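Local coordinates for Serine/threonine/tyrosine-interacting protein (Homo sapiens, PDB 2R0B), which is a catalytically inactive phosphatase that holds ERK1 and ERK2 in the nucleus and, by binding the F-box of FBXW7, blocks its assembly into the SCF ubiquitin ligase, at residues Ile34-Cys39 / Leu87-Lys92. Numbering follows the deposited sequence.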
loop_
_atom_site.group_PDB
_atom_site.type_symbol
_atom_site.label_atom_id
_atom_site.label_comp_id
_atom_site.label_asym_id
_atom_site.label_seq_id
_atom_site.Cartn_x
_atom_site.Cartn_y
_atom_site.Cartn_z
ATOM N N ILE A 34 4.054 2.731 -13.810
ATOM C CA ILE A 34 4.124 3.167 -12.391
ATOM C C ILE A 34 4.778 4.538 -12.339
ATOM O O ILE A 34 5.823 4.735 -12.949
ATOM C CB ILE A 34 5.004 2.220 -11.539
ATOM C CG1 ILE A 34 4.431 0.796 -11.448
ATOM C CG2 ILE A 34 5.299 2.826 -10.162
ATOM C CD1 ILE A 34 2.964 0.760 -11.065
ATOM N N THR A 35 4.183 5.463 -11.585
ATOM C CA THR A 35 4.708 6.823 -11.462
ATOM C C THR A 35 4.902 7.251 -10.009
ATOM O O THR A 35 5.628 8.219 -9.739
ATOM C CB THR A 35 3.783 7.864 -12.139
ATOM O OG1 THR A 35 2.460 7.764 -11.618
ATOM C CG2 THR A 35 3.761 7.653 -13.637
ATOM N N HIS A 36 4.232 6.543 -9.104
ATOM C CA HIS A 36 4.220 6.868 -7.678
ATOM C C HIS A 36 4.425 5.605 -6.833
ATOM O O HIS A 36 3.868 4.565 -7.146
ATOM C CB HIS A 36 2.855 7.443 -7.323
ATOM C CG HIS A 36 2.617 8.834 -7.821
ATOM N ND1 HIS A 36 2.337 9.116 -9.143
ATOM C CD2 HIS A 36 2.575 10.017 -7.162
ATOM C CE1 HIS A 36 2.163 10.419 -9.278
ATOM N NE2 HIS A 36 2.298 10.988 -8.090
ATOM N N ILE A 37 5.193 5.696 -5.744
ATOM C CA ILE A 37 5.431 4.521 -4.901
ATOM C C ILE A 37 5.285 4.886 -3.418
ATOM O O ILE A 37 5.865 5.875 -2.962
ATOM C CB ILE A 37 6.854 3.954 -5.146
ATOM C CG1 ILE A 37 7.033 3.569 -6.627
ATOM C CG2 ILE A 37 7.151 2.778 -4.195
ATOM C CD1 ILE A 37 8.437 3.098 -6.985
ATOM N N ILE A 38 4.443 4.160 -2.700
ATOM C CA ILE A 38 4.384 4.281 -1.231
ATOM C C ILE A 38 5.322 3.188 -0.717
ATOM O O ILE A 38 5.075 2.005 -0.921
ATOM C CB ILE A 38 2.965 4.124 -0.651
ATOM C CG1 ILE A 38 2.023 5.185 -1.220
ATOM C CG2 ILE A 38 3.010 4.255 0.897
ATOM C CD1 ILE A 38 0.588 5.098 -0.691
ATOM N N CYS A 39 6.402 3.604 -0.065
ATOM C CA CYS A 39 7.456 2.684 0.407
ATOM C C CYS A 39 7.372 2.619 1.940
ATOM O O CYS A 39 7.687 3.613 2.610
ATOM C CB CYS A 39 8.808 3.234 -0.071
ATOM S SG CYS A 39 10.289 2.523 0.728
ATOM N N LEU A 87 -3.693 8.830 -9.414
ATOM C CA LEU A 87 -4.671 8.225 -10.319
ATOM C C LEU A 87 -5.426 9.258 -11.121
ATOM O O LEU A 87 -5.785 8.991 -12.267
ATOM C CB LEU A 87 -5.637 7.293 -9.587
ATOM C CG LEU A 87 -4.998 6.087 -8.895
ATOM C CD1 LEU A 87 -6.044 5.115 -8.404
ATOM C CD2 LEU A 87 -3.978 5.353 -9.759
ATOM N N GLN A 88 -5.636 10.436 -10.531
ATOM C CA GLN A 88 -6.350 11.514 -11.205
ATOM C C GLN A 88 -5.580 12.042 -12.427
ATOM O O GLN A 88 -6.197 12.414 -13.431
ATOM C CB GLN A 88 -6.669 12.655 -10.227
ATOM C CG GLN A 88 -7.780 13.582 -10.702
ATOM C CD GLN A 88 -9.062 12.824 -11.035
ATOM O OE1 GLN A 88 -9.582 12.062 -10.214
ATOM N NE2 GLN A 88 -9.569 13.023 -12.250
ATOM N N MET A 89 -4.246 12.042 -12.348
ATOM C CA MET A 89 -3.391 12.552 -13.430
ATOM C C MET A 89 -3.016 11.450 -14.425
ATOM O O MET A 89 -2.164 11.660 -15.295
ATOM C CB MET A 89 -2.133 13.273 -12.879
ATOM C CG MET A 89 -1.044 12.364 -12.230
ATOM S SD MET A 89 0.522 13.238 -11.862
ATOM C CE MET A 89 0.200 13.897 -10.247
ATOM N N GLY A 90 -3.659 10.290 -14.292
ATOM C CA GLY A 90 -3.383 9.124 -15.156
ATOM C C GLY A 90 -2.130 8.344 -14.767
ATOM O O GLY A 90 -1.598 7.541 -15.563
ATOM N N GLY A 91 -1.659 8.591 -13.552
ATOM C CA GLY A 91 -0.518 7.878 -12.992
ATOM C C GLY A 91 -0.941 6.541 -12.402
ATOM O O GLY A 91 -2.136 6.203 -12.354
ATOM N N LYS A 92 0.041 5.782 -11.944
ATOM C CA LYS A 92 -0.220 4.486 -11.302
ATOM C C LYS A 92 0.662 4.343 -10.074
ATOM O O LYS A 92 1.773 4.871 -10.031
ATOM C CB LYS A 92 -0.052 3.330 -12.287
ATOM C CG LYS A 92 -0.958 3.476 -13.509
ATOM C CD LYS A 92 -1.157 2.198 -14.251
ATOM C CE LYS A 92 -1.869 2.484 -15.579
ATOM N NZ LYS A 92 -0.989 3.162 -16.578
#
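Near the N-terminal ends of the neighbouring parallel strands 36-41 and 93-96, Thr35 and His36 meet Lys92. Lys92 O accepts a hydrogen bond from Thr35 N at 2.9 Å, with a nearly straight N-H...O angle of 175°. His36 N also binds Lys92 O, at 3.1 Å. A chi1 of 55° sets Thr35 OG1 between the backbone N and the carbonyl carbon, where it accepts a hydrogen bond from Lys92 N at 3.1 Å. The same OG1 lies in the His36 ring plane, hydrogen-bonded to His36 ND1 at 2.8 Å, which helps hold the rotation of the ring about its CB-CG bond. An alanine in place of Thr35 would probably leave Lys92 N without this acceptor and the imidazole freer to turn. In the dual-specificity phosphatase fold, helix 76-88 packs on this sheet and the chain then turns back into it: a Schellman motif with Gly90 at positive phi ends the helix, and Gly91 leads into strand 93-96. Gly91 CA passes 3.3 Å from Thr35 OG1, where a CB would clash with the hydroxyl. On the helix side, Met89 SD lies 5.2 Å from the centroid of the His36 ring, at its edge, a Met-aromatic contact, and Met89 CE is 4.1 Å from His36 CE1, while Phe82 meets the same ring edge-to-face. At the other flank Ile34 CD1 touches Lys92 CB at 4.1 Å, the two side chains crossing at about a right angle, and Phe57 packs against Ile34.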